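Local coordinates for protein putative aminomethyltransferase (Leptospirillum rubarum, PDB 3TTG) that is a putative aminomethyltransferase of the glycine cleavage T-protein family and probably binds folate, at residues L149-S161 with L165-S177. Residues are numbered along the deposited sequence; the frame is centred on the assembly and turned at random.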
# COMPACT_ATOMS: atom_id res chain seq x y z
N LEU A 149 -16.72 3.44 -11.15
CA LEU A 149 -17.29 4.24 -10.04
C LEU A 149 -18.43 5.14 -10.57
O LEU A 149 -19.50 5.20 -9.97
CB LEU A 149 -16.20 5.10 -9.39
CG LEU A 149 -15.14 4.30 -8.66
CD1 LEU A 149 -14.02 5.18 -8.28
CD2 LEU A 149 -15.72 3.53 -7.51
N LEU A 150 -18.18 5.80 -11.71
CA LEU A 150 -19.17 6.67 -12.37
C LEU A 150 -20.44 5.93 -12.73
O LEU A 150 -21.48 6.56 -12.82
CB LEU A 150 -18.61 7.32 -13.62
CG LEU A 150 -17.56 8.38 -13.39
CD1 LEU A 150 -16.83 8.67 -14.66
CD2 LEU A 150 -18.18 9.66 -12.83
N SER A 151 -20.37 4.62 -12.96
CA SER A 151 -21.53 3.81 -13.26
C SER A 151 -22.32 3.53 -11.99
O SER A 151 -23.53 3.70 -12.00
CB SER A 151 -21.12 2.49 -13.92
OG SER A 151 -22.26 1.79 -14.37
N LEU A 152 -21.66 3.12 -10.90
CA LEU A 152 -22.38 2.85 -9.66
C LEU A 152 -22.90 4.12 -8.97
O LEU A 152 -23.93 4.05 -8.29
CB LEU A 152 -21.51 2.13 -8.62
CG LEU A 152 -21.07 0.69 -8.84
CD1 LEU A 152 -20.01 0.30 -7.79
CD2 LEU A 152 -22.24 -0.28 -8.72
N PHE A 153 -22.13 5.22 -9.02
CA PHE A 153 -22.39 6.42 -8.22
C PHE A 153 -22.41 7.70 -9.04
O PHE A 153 -21.91 7.75 -10.15
CB PHE A 153 -21.30 6.54 -7.13
CG PHE A 153 -20.99 5.25 -6.41
CD1 PHE A 153 -21.91 4.66 -5.56
CD2 PHE A 153 -19.77 4.61 -6.60
CE1 PHE A 153 -21.62 3.47 -4.90
CE2 PHE A 153 -19.48 3.41 -5.95
CZ PHE A 153 -20.41 2.85 -5.10
N ASP A 154 -22.94 8.76 -8.44
CA ASP A 154 -23.09 10.06 -9.08
C ASP A 154 -21.93 11.00 -8.73
O ASP A 154 -21.08 10.69 -7.89
CB ASP A 154 -24.44 10.72 -8.66
CG ASP A 154 -25.64 9.78 -8.58
OD1 ASP A 154 -25.64 8.75 -9.29
OD2 ASP A 154 -26.57 10.07 -7.79
N ASN A 155 -21.92 12.18 -9.39
CA ASN A 155 -20.97 13.29 -9.27
C ASN A 155 -19.63 12.96 -10.01
O ASN A 155 -19.70 12.75 -11.23
CB ASN A 155 -20.77 13.75 -7.81
CG ASN A 155 -22.02 14.37 -7.21
OD1 ASN A 155 -22.35 15.53 -7.49
ND2 ASN A 155 -22.77 13.62 -6.42
N ASN A 156 -18.43 12.96 -9.36
CA ASN A 156 -17.18 12.81 -10.12
C ASN A 156 -15.99 12.38 -9.25
O ASN A 156 -16.04 12.50 -8.02
CB ASN A 156 -16.84 14.12 -10.85
CG ASN A 156 -16.82 15.36 -9.96
OD1 ASN A 156 -17.65 15.53 -9.06
ND2 ASN A 156 -15.88 16.27 -10.21
N PHE A 157 -14.94 11.84 -9.90
CA PHE A 157 -13.83 11.23 -9.18
C PHE A 157 -12.45 11.48 -9.80
O PHE A 157 -12.30 11.59 -11.03
CB PHE A 157 -14.07 9.72 -9.07
CG PHE A 157 -15.37 9.30 -8.40
CD1 PHE A 157 -15.42 9.08 -7.03
CD2 PHE A 157 -16.51 9.04 -9.14
CE1 PHE A 157 -16.59 8.60 -6.42
CE2 PHE A 157 -17.68 8.60 -8.53
CZ PHE A 157 -17.72 8.40 -7.17
N SER A 158 -11.42 11.49 -8.93
CA SER A 158 -10.02 11.70 -9.34
C SER A 158 -9.09 11.12 -8.32
O SER A 158 -9.52 10.81 -7.22
CB SER A 158 -9.71 13.19 -9.52
OG SER A 158 -10.02 13.93 -8.36
N GLY A 159 -7.82 10.97 -8.69
CA GLY A 159 -6.77 10.46 -7.83
C GLY A 159 -6.63 11.27 -6.55
O GLY A 159 -6.93 12.45 -6.54
N SER A 160 -6.16 10.65 -5.48
CA SER A 160 -5.95 11.25 -4.15
C SER A 160 -7.24 11.86 -3.59
O SER A 160 -7.23 13.00 -3.13
CB SER A 160 -4.86 12.33 -4.20
OG SER A 160 -3.66 11.85 -4.79
N SER A 161 -8.36 11.13 -3.62
CA SER A 161 -9.61 11.69 -3.13
C SER A 161 -10.26 10.80 -2.14
O SER A 161 -10.05 9.57 -2.12
CB SER A 161 -10.60 12.00 -4.27
OG SER A 161 -11.01 10.83 -4.94
N LEU A 165 -20.20 8.55 0.22
CA LEU A 165 -21.24 8.18 -0.74
C LEU A 165 -22.60 8.68 -0.17
O LEU A 165 -22.78 8.75 1.05
CB LEU A 165 -21.23 6.66 -1.00
CG LEU A 165 -19.99 6.12 -1.64
CD1 LEU A 165 -19.94 4.60 -1.60
CD2 LEU A 165 -19.85 6.63 -3.07
N LYS A 166 -23.52 9.07 -1.03
CA LYS A 166 -24.80 9.66 -0.55
C LYS A 166 -25.62 8.64 0.28
O LYS A 166 -26.29 9.01 1.25
CB LYS A 166 -25.64 10.24 -1.71
CG LYS A 166 -26.08 9.29 -2.81
CD LYS A 166 -27.17 9.94 -3.70
CE LYS A 166 -26.75 11.21 -4.42
NZ LYS A 166 -27.80 11.69 -5.36
N ASN A 167 -25.47 7.38 -0.07
CA ASN A 167 -26.10 6.24 0.61
C ASN A 167 -25.38 5.82 1.92
O ASN A 167 -25.88 4.95 2.63
CB ASN A 167 -26.10 5.04 -0.36
CG ASN A 167 -24.76 4.79 -1.04
OD1 ASN A 167 -24.49 5.36 -2.14
ND2 ASN A 167 -23.84 4.05 -0.36
N GLY A 168 -24.23 6.42 2.24
CA GLY A 168 -23.44 6.03 3.39
C GLY A 168 -22.24 5.28 2.83
O GLY A 168 -22.28 4.74 1.73
N GLY A 169 -21.18 5.24 3.57
CA GLY A 169 -19.98 4.59 3.05
C GLY A 169 -19.04 5.57 2.38
O GLY A 169 -19.32 6.76 2.30
N TYR A 170 -17.90 5.09 1.94
CA TYR A 170 -16.83 5.98 1.49
C TYR A 170 -16.08 5.43 0.30
O TYR A 170 -15.96 4.21 0.14
CB TYR A 170 -15.79 6.20 2.64
CG TYR A 170 -16.36 6.73 3.93
CD1 TYR A 170 -16.49 8.10 4.15
CD2 TYR A 170 -16.89 5.87 4.88
CE1 TYR A 170 -17.08 8.60 5.30
CE2 TYR A 170 -17.51 6.37 6.04
CZ TYR A 170 -17.62 7.73 6.23
OH TYR A 170 -18.23 8.25 7.35
N VAL A 171 -15.45 6.32 -0.45
CA VAL A 171 -14.57 5.87 -1.53
C VAL A 171 -13.24 6.55 -1.34
O VAL A 171 -13.18 7.77 -1.22
CB VAL A 171 -15.11 6.11 -2.96
CG1 VAL A 171 -14.18 5.48 -3.99
CG2 VAL A 171 -16.50 5.54 -3.11
N LEU A 172 -12.19 5.76 -1.37
CA LEU A 172 -10.81 6.20 -1.35
C LEU A 172 -10.25 6.00 -2.75
O LEU A 172 -10.17 4.82 -3.20
CB LEU A 172 -9.95 5.40 -0.37
CG LEU A 172 -10.15 5.55 1.16
CD1 LEU A 172 -11.59 5.28 1.57
CD2 LEU A 172 -9.24 4.59 1.91
N ILE A 173 -9.76 7.05 -3.40
CA ILE A 173 -9.04 6.90 -4.66
C ILE A 173 -7.63 7.23 -4.33
O ILE A 173 -7.34 8.36 -3.94
CB ILE A 173 -9.55 7.70 -5.85
CG1 ILE A 173 -11.06 7.61 -6.06
CG2 ILE A 173 -8.79 7.28 -7.11
CD1 ILE A 173 -11.58 6.36 -6.27
N HIS A 174 -6.75 6.26 -4.44
CA HIS A 174 -5.35 6.48 -4.08
C HIS A 174 -4.69 7.51 -4.99
O HIS A 174 -5.04 7.65 -6.17
CB HIS A 174 -4.54 5.17 -4.21
CG HIS A 174 -4.87 4.04 -3.28
ND1 HIS A 174 -3.96 3.04 -3.01
CD2 HIS A 174 -6.04 3.74 -2.66
CE1 HIS A 174 -4.60 2.16 -2.25
NE2 HIS A 174 -5.84 2.55 -2.00
N PRO A 175 -3.59 8.12 -4.53
CA PRO A 175 -2.74 8.86 -5.49
C PRO A 175 -2.22 7.91 -6.54
O PRO A 175 -1.99 6.72 -6.25
CB PRO A 175 -1.60 9.41 -4.63
CG PRO A 175 -1.70 8.76 -3.36
CD PRO A 175 -3.00 8.08 -3.19
N THR A 176 -2.06 8.38 -7.78
CA THR A 176 -1.57 7.49 -8.85
C THR A 176 -0.05 7.24 -8.68
O THR A 176 0.39 6.19 -9.10
CB THR A 176 -1.94 8.04 -10.20
OG1 THR A 176 -1.41 9.37 -10.28
CG2 THR A 176 -3.46 8.04 -10.41
N SER A 177 0.70 8.10 -7.95
CA SER A 177 2.14 7.90 -7.68
C SER A 177 2.36 7.26 -6.34
O SER A 177 1.71 7.62 -5.35
CB SER A 177 2.92 9.21 -7.78
OG SER A 177 2.88 9.58 -9.14
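Ile173 and Ser161 face each other as an antiparallel hydrogen-bonded pair. Ile173 N bonds to Ser161 O at 2.8 Å, and Ser161 N returns a bond to Ile173 O at 3.0 Å. Ser161 OG touches CG1 of Ile173; its position between the backbone N and the carbonyl carbon (chi1 65°) turns it to Ser158 O, which it meets at 2.7 Å nearly in line with the C=O bond, tying the approach to the strand back onto itself. Beyond this pair, Ser160 N adds a weak bond to His174 O, and Ser160 OG lies against CA and CB of Pro175.

On the helix side, Leu149 and Ile173 reach toward each other tip to tip, their CD1 atoms unusually tight at 3.4 Å. One turn later Phe153, just past the helix end, lays a ring face under Leu165 CD2, a CH-pi contact with the methyl 3.8 Å from the ring centroid and 14° off the normal; Leu165 CD1 reaches CE1 and CZ of the same ring, each at 3.9 Å, and Leu152 CB backs the opposite face. With an alanine in place of Phe153, Leu165 is likely to lose the ring its two methyls rest on, and a gap would probably open between it and Leu152. Farther out, at the exposed end of the contact, the poorly ordered Asp154 meets Lys166 in a salt bridge, OD2 to NZ 3.2 Å, which is correspondingly less certain.

Residues Leu165 to Gly168 form a type I beta turn linking strand 161-164 to strand 170-173, whose other edge pairs with strand 187-193. Ser160 and Ser161 both opposite Ile173 make a G1 beta bulge, where the loop from helix 145-152 enters the edge strand of the mixed sheet in the folate-binding domain.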